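Local coordinates for protein afamin (Homo sapiens, PDB 6FAK) that carries hydrophobic molecules in body fluids, binding vitamin E and keeping lipidated Wnt proteins soluble and active, at residues A[413-418]-A[424-429]; A[501-506]-A[533-538]; A[396-401]-A[439-444]; A[116-121]-A[146-151]. One frame throughout, in Å; residues are numbered along the deposited sequence.

Interaction 1: A[413-418]-A[424-429]; sequences RLTKIA and EELVSL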
# COMPACT_ATOMS: atom_id res chain seq x y z
N ARG A 413 -10.18 -5.22 -18.26
CA ARG A 413 -8.77 -5.21 -18.68
C ARG A 413 -7.89 -6.01 -17.74
O ARG A 413 -7.12 -6.83 -18.20
CB ARG A 413 -8.23 -3.78 -18.80
CG ARG A 413 -8.52 -3.17 -20.18
CD ARG A 413 -7.53 -3.64 -21.27
NE ARG A 413 -8.05 -4.77 -22.06
CZ ARG A 413 -7.33 -5.72 -22.66
NH1 ARG A 413 -5.99 -5.70 -22.60
NH2 ARG A 413 -7.93 -6.68 -23.33
N LEU A 414 -8.03 -5.77 -16.44
CA LEU A 414 -7.25 -6.46 -15.46
C LEU A 414 -7.49 -7.98 -15.50
O LEU A 414 -6.55 -8.78 -15.36
CB LEU A 414 -7.51 -5.95 -14.03
CG LEU A 414 -6.92 -4.62 -13.57
CD1 LEU A 414 -7.69 -4.11 -12.33
CD2 LEU A 414 -5.45 -4.83 -13.22
N THR A 415 -8.76 -8.37 -15.60
CA THR A 415 -9.12 -9.81 -15.64
C THR A 415 -8.57 -10.48 -16.92
O THR A 415 -8.07 -11.59 -16.86
CB THR A 415 -10.64 -10.01 -15.48
OG1 THR A 415 -11.07 -9.37 -14.26
CG2 THR A 415 -10.98 -11.43 -15.37
N LYS A 416 -8.62 -9.80 -18.05
CA LYS A 416 -7.99 -10.30 -19.28
C LYS A 416 -6.48 -10.59 -19.15
O LYS A 416 -5.95 -11.61 -19.69
CB LYS A 416 -8.19 -9.32 -20.45
CG LYS A 416 -9.60 -9.24 -20.99
CD LYS A 416 -9.96 -10.44 -21.84
CE LYS A 416 -11.25 -10.22 -22.65
NZ LYS A 416 -11.17 -9.35 -23.86
N ILE A 417 -5.78 -9.66 -18.52
CA ILE A 417 -4.36 -9.71 -18.44
C ILE A 417 -3.86 -10.63 -17.32
O ILE A 417 -2.77 -11.16 -17.43
CB ILE A 417 -3.65 -8.30 -18.37
CG1 ILE A 417 -3.88 -7.63 -17.06
CG2 ILE A 417 -4.03 -7.39 -19.54
CD1 ILE A 417 -2.99 -6.44 -16.86
N ALA A 418 -4.62 -10.76 -16.24
CA ALA A 418 -4.25 -11.53 -15.02
C ALA A 418 -5.40 -12.41 -14.53
O ALA A 418 -5.81 -12.29 -13.38
CB ALA A 418 -3.76 -10.58 -13.91
N GLU A 424 -11.80 -12.03 -5.92
CA GLU A 424 -11.77 -11.04 -4.82
C GLU A 424 -10.60 -10.08 -4.99
O GLU A 424 -10.74 -8.88 -4.79
CB GLU A 424 -11.66 -11.68 -3.41
CG GLU A 424 -12.95 -12.29 -2.88
CD GLU A 424 -14.11 -11.31 -2.95
OE1 GLU A 424 -15.01 -11.53 -3.78
OE2 GLU A 424 -14.07 -10.28 -2.25
N GLU A 425 -9.46 -10.61 -5.42
CA GLU A 425 -8.28 -9.78 -5.63
C GLU A 425 -8.47 -8.80 -6.80
O GLU A 425 -8.09 -7.64 -6.69
CB GLU A 425 -7.00 -10.63 -5.85
CG GLU A 425 -5.79 -9.75 -6.13
CD GLU A 425 -4.44 -10.40 -5.88
OE1 GLU A 425 -4.33 -11.66 -5.76
OE2 GLU A 425 -3.48 -9.61 -5.82
N LEU A 426 -9.03 -9.28 -7.90
CA LEU A 426 -9.21 -8.49 -9.10
C LEU A 426 -10.17 -7.35 -8.79
O LEU A 426 -9.96 -6.25 -9.23
CB LEU A 426 -9.72 -9.36 -10.30
CG LEU A 426 -8.62 -10.24 -10.91
CD1 LEU A 426 -9.15 -11.47 -11.67
CD2 LEU A 426 -7.68 -9.39 -11.78
N VAL A 427 -11.22 -7.65 -8.05
CA VAL A 427 -12.16 -6.66 -7.59
C VAL A 427 -11.48 -5.58 -6.74
O VAL A 427 -11.67 -4.41 -7.01
CB VAL A 427 -13.36 -7.32 -6.86
CG1 VAL A 427 -14.20 -6.26 -6.10
CG2 VAL A 427 -14.25 -8.02 -7.87
N SER A 428 -10.69 -5.97 -5.74
CA SER A 428 -9.87 -5.03 -4.95
C SER A 428 -8.96 -4.15 -5.79
O SER A 428 -8.90 -2.95 -5.57
CB SER A 428 -9.04 -5.74 -3.87
OG SER A 428 -10.01 -6.18 -2.99
N LEU A 429 -8.25 -4.74 -6.73
CA LEU A 429 -7.34 -4.00 -7.61
C LEU A 429 -8.06 -2.98 -8.50
O LEU A 429 -7.56 -1.87 -8.73
CB LEU A 429 -6.54 -5.00 -8.48
CG LEU A 429 -5.54 -5.84 -7.73
CD1 LEU A 429 -4.93 -6.93 -8.65
CD2 LEU A 429 -4.42 -5.00 -7.18

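Interaction 2: A[501-506]-A[533-538]; sequences PPFSQD and LVKLKH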
# COMPACT_ATOMS: atom_id res chain seq x y z
N PRO A 501 -11.76 -22.54 -14.64
CA PRO A 501 -12.50 -23.68 -14.10
C PRO A 501 -13.99 -23.56 -14.46
O PRO A 501 -14.41 -22.57 -15.02
CB PRO A 501 -12.32 -23.49 -12.61
CG PRO A 501 -12.44 -21.98 -12.46
CD PRO A 501 -11.69 -21.43 -13.63
N PRO A 502 -14.80 -24.60 -14.16
CA PRO A 502 -16.24 -24.40 -14.30
C PRO A 502 -16.68 -23.35 -13.30
O PRO A 502 -16.00 -23.17 -12.26
CB PRO A 502 -16.85 -25.77 -13.89
CG PRO A 502 -15.70 -26.71 -13.79
CD PRO A 502 -14.45 -25.90 -13.59
N PHE A 503 -17.75 -22.65 -13.62
CA PHE A 503 -18.38 -21.73 -12.72
C PHE A 503 -19.84 -22.16 -12.53
O PHE A 503 -20.52 -22.48 -13.49
CB PHE A 503 -18.40 -20.32 -13.28
CG PHE A 503 -17.05 -19.69 -13.40
CD1 PHE A 503 -16.33 -19.29 -12.25
CD2 PHE A 503 -16.46 -19.53 -14.62
CE1 PHE A 503 -15.04 -18.72 -12.36
CE2 PHE A 503 -15.18 -18.97 -14.73
CZ PHE A 503 -14.50 -18.54 -13.60
N SER A 504 -20.35 -22.14 -11.32
CA SER A 504 -21.79 -22.43 -11.22
C SER A 504 -22.69 -21.30 -11.74
O SER A 504 -22.37 -20.12 -11.69
CB SER A 504 -22.23 -22.82 -9.82
OG SER A 504 -21.97 -21.78 -8.94
N GLN A 505 -23.89 -21.70 -12.15
CA GLN A 505 -24.88 -20.77 -12.64
C GLN A 505 -25.28 -19.77 -11.57
O GLN A 505 -25.58 -18.65 -11.89
CB GLN A 505 -26.07 -21.53 -13.24
CG GLN A 505 -26.95 -20.73 -14.17
CD GLN A 505 -27.59 -21.56 -15.29
OE1 GLN A 505 -26.90 -22.19 -16.10
NE2 GLN A 505 -28.92 -21.56 -15.33
N ASP A 506 -25.20 -20.13 -10.31
CA ASP A 506 -25.50 -19.20 -9.23
C ASP A 506 -24.60 -17.99 -9.12
O ASP A 506 -25.02 -16.99 -8.54
CB ASP A 506 -25.52 -19.89 -7.86
CG ASP A 506 -26.29 -19.05 -6.80
OD1 ASP A 506 -27.53 -18.89 -6.96
OD2 ASP A 506 -25.67 -18.54 -5.84
N LEU A 533 -17.68 -13.12 -15.14
CA LEU A 533 -18.12 -13.12 -16.53
C LEU A 533 -16.96 -13.07 -17.53
O LEU A 533 -16.96 -13.82 -18.57
CB LEU A 533 -19.08 -11.97 -16.78
CG LEU A 533 -19.77 -11.98 -18.13
CD1 LEU A 533 -20.72 -13.18 -18.26
CD2 LEU A 533 -20.50 -10.65 -18.30
N VAL A 534 -15.97 -12.21 -17.22
CA VAL A 534 -14.81 -12.02 -18.07
C VAL A 534 -13.97 -13.30 -18.06
O VAL A 534 -13.46 -13.67 -19.10
CB VAL A 534 -13.94 -10.78 -17.71
CG1 VAL A 534 -12.74 -10.71 -18.59
CG2 VAL A 534 -14.71 -9.48 -17.94
N LYS A 535 -13.82 -13.95 -16.90
CA LYS A 535 -13.10 -15.25 -16.83
C LYS A 535 -13.85 -16.26 -17.69
O LYS A 535 -13.25 -16.96 -18.53
CB LYS A 535 -13.01 -15.76 -15.40
CG LYS A 535 -12.01 -15.01 -14.55
CD LYS A 535 -11.97 -15.49 -13.14
CE LYS A 535 -10.90 -14.76 -12.38
NZ LYS A 535 -10.80 -15.23 -11.00
N LEU A 536 -15.15 -16.32 -17.48
CA LEU A 536 -15.97 -17.31 -18.21
C LEU A 536 -15.89 -17.12 -19.75
O LEU A 536 -15.68 -18.09 -20.49
CB LEU A 536 -17.39 -17.28 -17.72
CG LEU A 536 -18.32 -18.21 -18.56
CD1 LEU A 536 -17.96 -19.67 -18.45
CD2 LEU A 536 -19.76 -17.94 -18.15
N LYS A 537 -15.97 -15.88 -20.19
CA LYS A 537 -16.02 -15.49 -21.59
C LYS A 537 -14.75 -14.73 -22.02
O LYS A 537 -14.84 -13.74 -22.77
CB LYS A 537 -17.26 -14.62 -21.78
CG LYS A 537 -18.58 -15.27 -21.41
CD LYS A 537 -18.85 -16.45 -22.31
CE LYS A 537 -20.36 -16.70 -22.46
NZ LYS A 537 -20.61 -18.14 -22.72
N HIS A 538 -13.60 -15.16 -21.52
CA HIS A 538 -12.31 -14.53 -21.81
C HIS A 538 -11.99 -14.38 -23.31
O HIS A 538 -11.26 -13.44 -23.68
CB HIS A 538 -11.15 -15.29 -21.11
CG HIS A 538 -10.91 -16.67 -21.64
ND1 HIS A 538 -9.92 -16.95 -22.56
CD2 HIS A 538 -11.51 -17.85 -21.36
CE1 HIS A 538 -9.95 -18.24 -22.86
NE2 HIS A 538 -10.90 -18.81 -22.15

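Interaction 3: A[396-401]-A[439-444]; sequences KHFQNL and TCCTLS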
# COMPACT_ATOMS: atom_id res chain seq x y z
N LYS A 396 -10.14 12.11 -18.55
CA LYS A 396 -11.26 12.47 -19.41
C LYS A 396 -12.30 11.32 -19.42
O LYS A 396 -13.50 11.56 -19.29
CB LYS A 396 -10.78 12.77 -20.84
CG LYS A 396 -11.83 13.35 -21.78
CD LYS A 396 -12.64 14.48 -21.15
CE LYS A 396 -13.34 15.36 -22.18
NZ LYS A 396 -14.18 14.61 -23.16
N HIS A 397 -11.80 10.09 -19.56
CA HIS A 397 -12.61 8.89 -19.49
C HIS A 397 -13.37 8.82 -18.16
O HIS A 397 -14.55 8.51 -18.16
CB HIS A 397 -11.77 7.61 -19.71
CG HIS A 397 -11.36 7.40 -21.13
ND1 HIS A 397 -12.23 7.58 -22.19
CD2 HIS A 397 -10.18 7.02 -21.67
CE1 HIS A 397 -11.59 7.33 -23.32
NE2 HIS A 397 -10.35 7.00 -23.04
N PHE A 398 -12.70 9.12 -17.05
CA PHE A 398 -13.37 9.30 -15.75
C PHE A 398 -14.48 10.38 -15.74
O PHE A 398 -15.61 10.12 -15.22
CB PHE A 398 -12.36 9.60 -14.66
CG PHE A 398 -12.98 9.95 -13.33
CD1 PHE A 398 -13.54 8.97 -12.55
CD2 PHE A 398 -12.92 11.24 -12.83
CE1 PHE A 398 -14.09 9.27 -11.31
CE2 PHE A 398 -13.46 11.56 -11.58
CZ PHE A 398 -14.06 10.56 -10.82
N GLN A 399 -14.21 11.55 -16.32
CA GLN A 399 -15.22 12.60 -16.44
C GLN A 399 -16.45 12.08 -17.25
O GLN A 399 -17.59 12.28 -16.84
CB GLN A 399 -14.65 13.88 -17.08
CG GLN A 399 -13.49 14.55 -16.35
CD GLN A 399 -13.88 15.37 -15.12
OE1 GLN A 399 -13.24 15.24 -14.06
NE2 GLN A 399 -14.90 16.22 -15.25
N ASN A 400 -16.21 11.42 -18.37
CA ASN A 400 -17.27 10.89 -19.25
C ASN A 400 -18.15 9.81 -18.62
O ASN A 400 -19.38 9.86 -18.77
CB ASN A 400 -16.66 10.27 -20.52
CG ASN A 400 -16.00 11.31 -21.40
OD1 ASN A 400 -16.22 12.51 -21.23
ND2 ASN A 400 -15.18 10.86 -22.33
N LEU A 401 -17.53 8.84 -17.93
CA LEU A 401 -18.21 7.60 -17.49
C LEU A 401 -18.55 7.52 -16.04
O LEU A 401 -19.30 6.60 -15.65
CB LEU A 401 -17.34 6.39 -17.80
CG LEU A 401 -16.86 6.30 -19.25
CD1 LEU A 401 -15.96 5.07 -19.35
CD2 LEU A 401 -18.01 6.31 -20.24
N THR A 439 -9.96 10.44 -6.43
CA THR A 439 -9.22 11.28 -5.53
C THR A 439 -8.55 12.49 -6.23
O THR A 439 -8.49 13.55 -5.62
CB THR A 439 -8.12 10.44 -4.85
OG1 THR A 439 -8.74 9.37 -4.14
CG2 THR A 439 -7.26 11.27 -3.92
N CYS A 440 -8.05 12.32 -7.46
CA CYS A 440 -7.08 13.24 -8.05
C CYS A 440 -7.52 14.01 -9.26
O CYS A 440 -6.89 15.03 -9.59
CB CYS A 440 -5.84 12.46 -8.51
SG CYS A 440 -5.02 11.44 -7.26
N CYS A 441 -8.49 13.49 -10.02
CA CYS A 441 -8.77 14.08 -11.33
C CYS A 441 -9.31 15.50 -11.07
O CYS A 441 -9.99 15.73 -10.09
CB CYS A 441 -9.67 13.22 -12.23
SG CYS A 441 -8.87 11.74 -12.96
N THR A 442 -8.85 16.45 -11.89
CA THR A 442 -9.16 17.91 -11.77
C THR A 442 -8.38 18.72 -10.72
O THR A 442 -8.47 19.97 -10.72
CB THR A 442 -10.67 18.24 -11.60
OG1 THR A 442 -11.11 17.92 -10.27
CG2 THR A 442 -11.48 17.49 -12.64
N LEU A 443 -7.62 18.07 -9.85
CA LEU A 443 -6.76 18.82 -8.92
C LEU A 443 -5.68 19.56 -9.70
O LEU A 443 -5.43 19.24 -10.86
CB LEU A 443 -6.10 17.90 -7.88
CG LEU A 443 -7.02 17.06 -6.99
CD1 LEU A 443 -6.15 16.29 -6.01
CD2 LEU A 443 -8.05 17.94 -6.29
N SER A 444 -5.06 20.57 -9.09
CA SER A 444 -3.94 21.27 -9.74
C SER A 444 -2.73 20.33 -9.98
O SER A 444 -2.07 20.43 -11.00
CB SER A 444 -3.51 22.50 -8.93
OG SER A 444 -2.96 22.09 -7.70

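Interaction 4: A[116-121]-A[146-151]; sequences PPFPTL and ARRNPF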
# COMPACT_ATOMS: atom_id res chain seq x y z
N PRO A 116 -12.33 -15.04 9.42
CA PRO A 116 -13.74 -14.71 9.33
C PRO A 116 -13.98 -13.24 8.99
O PRO A 116 -13.05 -12.42 9.06
CB PRO A 116 -14.27 -14.99 10.74
CG PRO A 116 -13.11 -14.80 11.61
CD PRO A 116 -11.90 -15.23 10.81
N PRO A 117 -15.22 -12.90 8.64
CA PRO A 117 -15.55 -11.49 8.48
C PRO A 117 -15.22 -10.75 9.80
O PRO A 117 -15.37 -11.31 10.87
CB PRO A 117 -17.07 -11.49 8.21
CG PRO A 117 -17.46 -12.90 7.97
CD PRO A 117 -16.42 -13.78 8.59
N PHE A 118 -14.71 -9.54 9.70
CA PHE A 118 -14.35 -8.78 10.90
C PHE A 118 -15.45 -8.82 11.97
O PHE A 118 -16.59 -8.46 11.66
CB PHE A 118 -14.09 -7.33 10.50
CG PHE A 118 -13.30 -6.58 11.50
CD1 PHE A 118 -13.90 -6.15 12.71
CD2 PHE A 118 -11.96 -6.31 11.28
CE1 PHE A 118 -13.15 -5.46 13.65
CE2 PHE A 118 -11.22 -5.61 12.23
CZ PHE A 118 -11.81 -5.18 13.41
N PRO A 119 -15.13 -9.23 13.22
CA PRO A 119 -16.25 -9.34 14.19
C PRO A 119 -16.79 -7.98 14.67
O PRO A 119 -16.18 -7.32 15.52
CB PRO A 119 -15.64 -10.13 15.37
CG PRO A 119 -14.19 -9.85 15.29
CD PRO A 119 -13.83 -9.55 13.84
N THR A 120 -17.91 -7.55 14.10
CA THR A 120 -18.56 -6.29 14.52
C THR A 120 -19.39 -6.49 15.79
O THR A 120 -20.22 -7.38 15.84
CB THR A 120 -19.49 -5.71 13.43
OG1 THR A 120 -18.87 -5.81 12.14
CG2 THR A 120 -19.82 -4.24 13.73
N LEU A 121 -19.16 -5.66 16.81
CA LEU A 121 -19.97 -5.68 18.02
C LEU A 121 -21.27 -4.94 17.78
O LEU A 121 -21.36 -4.01 16.98
CB LEU A 121 -19.25 -5.00 19.19
CG LEU A 121 -18.00 -5.69 19.73
CD1 LEU A 121 -17.11 -4.70 20.47
CD2 LEU A 121 -18.37 -6.87 20.61
N ALA A 146 -4.60 -6.02 13.18
CA ALA A 146 -3.23 -6.39 12.83
C ALA A 146 -3.12 -7.71 12.06
O ALA A 146 -2.40 -7.81 11.09
CB ALA A 146 -2.37 -6.44 14.06
N ARG A 147 -3.89 -8.72 12.46
CA ARG A 147 -3.88 -10.00 11.74
C ARG A 147 -4.42 -9.88 10.33
O ARG A 147 -3.99 -10.64 9.46
CB ARG A 147 -4.61 -11.12 12.54
CG ARG A 147 -6.11 -10.89 12.75
CD ARG A 147 -6.63 -11.63 14.00
NE ARG A 147 -6.38 -13.08 13.89
CZ ARG A 147 -7.30 -14.03 13.83
NH1 ARG A 147 -8.60 -13.72 13.91
NH2 ARG A 147 -6.93 -15.29 13.67
N ARG A 148 -5.28 -8.88 10.11
CA ARG A 148 -5.81 -8.61 8.76
C ARG A 148 -4.97 -7.63 7.95
O ARG A 148 -5.23 -7.46 6.77
CB ARG A 148 -7.25 -8.12 8.83
CG ARG A 148 -8.26 -9.22 9.19
CD ARG A 148 -9.64 -8.65 9.59
NE ARG A 148 -10.57 -9.74 9.93
CZ ARG A 148 -10.62 -10.36 11.08
NH1 ARG A 148 -9.87 -9.95 12.11
NH2 ARG A 148 -11.43 -11.42 11.23
N ASN A 149 -3.97 -7.02 8.58
CA ASN A 149 -3.11 -5.99 7.95
C ASN A 149 -1.66 -6.29 8.37
O ASN A 149 -1.04 -5.52 9.10
CB ASN A 149 -3.56 -4.57 8.39
CG ASN A 149 -4.93 -4.23 7.88
OD1 ASN A 149 -5.04 -3.78 6.76
ND2 ASN A 149 -5.99 -4.49 8.69
N PRO A 150 -1.12 -7.43 7.92
CA PRO A 150 0.12 -7.92 8.50
C PRO A 150 1.36 -7.11 8.18
O PRO A 150 2.36 -7.33 8.83
CB PRO A 150 0.30 -9.30 7.84
CG PRO A 150 -0.53 -9.26 6.60
CD PRO A 150 -1.68 -8.37 6.94
N PHE A 151 1.28 -6.23 7.16
CA PHE A 151 2.44 -5.45 6.74
C PHE A 151 2.38 -4.01 7.20
O PHE A 151 3.36 -3.30 7.01
CB PHE A 151 2.62 -5.51 5.25
CG PHE A 151 2.85 -6.89 4.75
CD1 PHE A 151 4.04 -7.52 5.01
CD2 PHE A 151 1.87 -7.57 4.02
CE1 PHE A 151 4.26 -8.80 4.63
CE2 PHE A 151 2.10 -8.86 3.62
CZ PHE A 151 3.30 -9.46 3.92
O HOH W 1 -11.80 -10.50 7.60

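Interaction 1: A[413-418]-A[424-429]
The backbone carbonyl groups of Leu-414 and Ala-418 are the flat groups of this contact, and the forked end of Leu-426 lies against both. Its two methyls straddle Ala-418 O, CD1 and CD2 each 3.8 Å from that oxygen; CD2 also reaches Leu-414 O, and CD1 also reaches Thr-415 OG1, 3.8 Å away. CG of Leu-426 stands anti to its own carbonyl carbon (chi1 -75°), and the isobutyl group is thereby sent across the gap to the end of helix 376-417. Thr-415 crosses it at about a right angle. Farther along, Leu-414 CD1 rests 4.1 Å from Leu-429 CB, and these two chains also meet nearly perpendicular. The helix segments run roughly antiparallel, with 137° between their directions and axes 10.1 Å apart. They form the two arms of a tight helical hairpin in the third albumin domain, in which Ala-418 is the first residue past helix 376-417 and helix 423-440 follows after a short turn. Leu-421 in that turn touches both Leu-426 and Leu-429, and helix 446-462 packs on Leu-429 as well. No hydrogen bond crosses between the segments. Leu-414 O receives Ala-418 N at 2.9 Å and Thr-415 OG1 is bonded to Leu-411 O, so these two oxygens find polar partners on their own side of the hairpin; cohesion between the arms is therefore dispersive and hydrophobic.

Interaction 2: A[501-506]-A[533-538]
Phe-503 drives its ring against the last turn of helix 521-536. CZ comes 3.6 Å from Lys-535 CB, CE2 3.8 Å from Leu-536 N, and CD2 3.9 Å from Leu-536 CB, the ring meeting the helix obliquely. The phenyl and Lys-535 cross at about a right angle, whereas Leu-536 slides past the ring in the opposite direction, its CD1 also near Phe-503 CD2. Pro-501 O sits 3.6 Å above the plane of the Phe-503 ring, offset toward the rim, and the chain preceding Phe-503 thus folds back over its own aromatic group. This is the C-terminal albumin domain, where an extended segment lies along the all-helical bundle. Strand 503-504 pairs antiparallel with 584-585, which seems to belong to an expression tag; backbone hydrogen bonds join Phe-503 to Phe-585, whose side chain also touches Leu-536. Beyond CG the chain of Lys-535 is extended and leads away from the ring, delivering NZ to Leu-421 O and Thr-423 OG1, so the aliphatic part serves the phenyl and the ammonium ties helix 521-536 to the turn leading into helix 423-440. Phe-508 packs on Phe-503, and Tyr-498 on Lys-535.

Interaction 3: A[396-401]-A[439-444]
Cys-441, the residue that meets Phe-398 across the contact, is held in a type II turn closed by the hydrogen bond from Leu-443 N to Cys-440 O, 3.1 Å long. Helix 423-440 ends here, and Thr-442 takes the third place of the turn with a positive phi; its backbone N is bonded to Glu-446 OE2 at the head of the next helix. Cys-441 CB lies 3.9 Å from Phe-398 CD2, and SG is 4.1 Å from that same carbon. The sulfur stands 5.0 Å from the centroid of the Phe-398 ring and 46° off its normal, an oblique sulfur-aromatic contact. CG of Phe-398 is anti to the backbone N (chi1 174°), which lays the phenyl beside the turn, and Leu-406 from its own helix and Phe-437 and Thr-438 from helix 423-440 also touch it. Gln-399 reaches toward the methyl of Thr-442 at the exposed rim, but its side chain occurs in two conformations and the approach is uncertain. Adjacent half-cystines give the region its character: Cys-440 is bonded to Cys-449, and Cys-441 to Cys-395, the residue just before this segment of helix 376-417. Such paired disulfides at neighbouring cysteines are a hallmark of the albumin family. The turn is thus tied by disulfides to helices 376-417 and 446-462. No hydrogen bond links the two segments directly; the disulfide of Cys-441 fixes that residue with CB and SG presented to the ring, and the cohesion is covalent plus apolar.

Interaction 4: A[116-121]-A[146-151]
The proline-rich segment 116-121 runs extended past the C-terminal end of helix 134-148, with Phe-118 CA and Arg-148 CA 8.8 Å apart. Arg-148 bridges that gap with a chain extended from CG to NE, offering its guanidinium edge to the backbone of Pro-116. NH2 donates to Pro-116 O over 2.9 Å in an almost straight bond, 177° at the hydrogen. The oxygen lies practically in the guanidinium plane, although the donor stands above the carbonyl plane by 41°. A water at the same guanidinium edge accepts from Arg-148 NE at 2.7 Å and donates to Pro-116 O at 2.7 Å, so one carbonyl oxygen takes two hydrogen bonds. Over one guanidinium face lie Phe-118 CA and Pro-119 CD, the latter 4.0 Å from NH2. The Phe-118 ring, turned 54° from the guanidinium plane, meets the CD-NE part of the chain, CD2 standing 3.7 Å from Arg-148 CD. Glu-144, one turn earlier in the helix, forms a salt bridge with Arg-148 NH1 and probably helps hold the group's rotation. Nearby, a sodium ion is bound at Gly-113 and Leu-115, about 5 Å from the side chain of Pro-117. At this surface contact, in the first albumin domain, Arg-148 carries the polar link between helix and loop, its charge probably balanced in part by Glu-144, while NH2 and NE engage the carbonyl and the water.

How the interactions relate
From the N terminus, interaction 4 comes first: in the first albumin domain it closes the mostly helical loop between 116-121 and 146-151, touching none of the others. The remaining three lie in the third domain. Interaction 3 joins helix 376-417 to the end of helix 423-440, and interaction 1, nested inside the loop it closes, joins the same two helices at their connecting turn, about 22 Å away between centres. Interaction 2 follows in series, bringing the 501-506 segment onto helix 521-536. Interactions 1 and 2 touch, as Thr-415 packs on Val-534 and Lys-535, so helix 521-536 links the hairpin to the strand. No two loops cross.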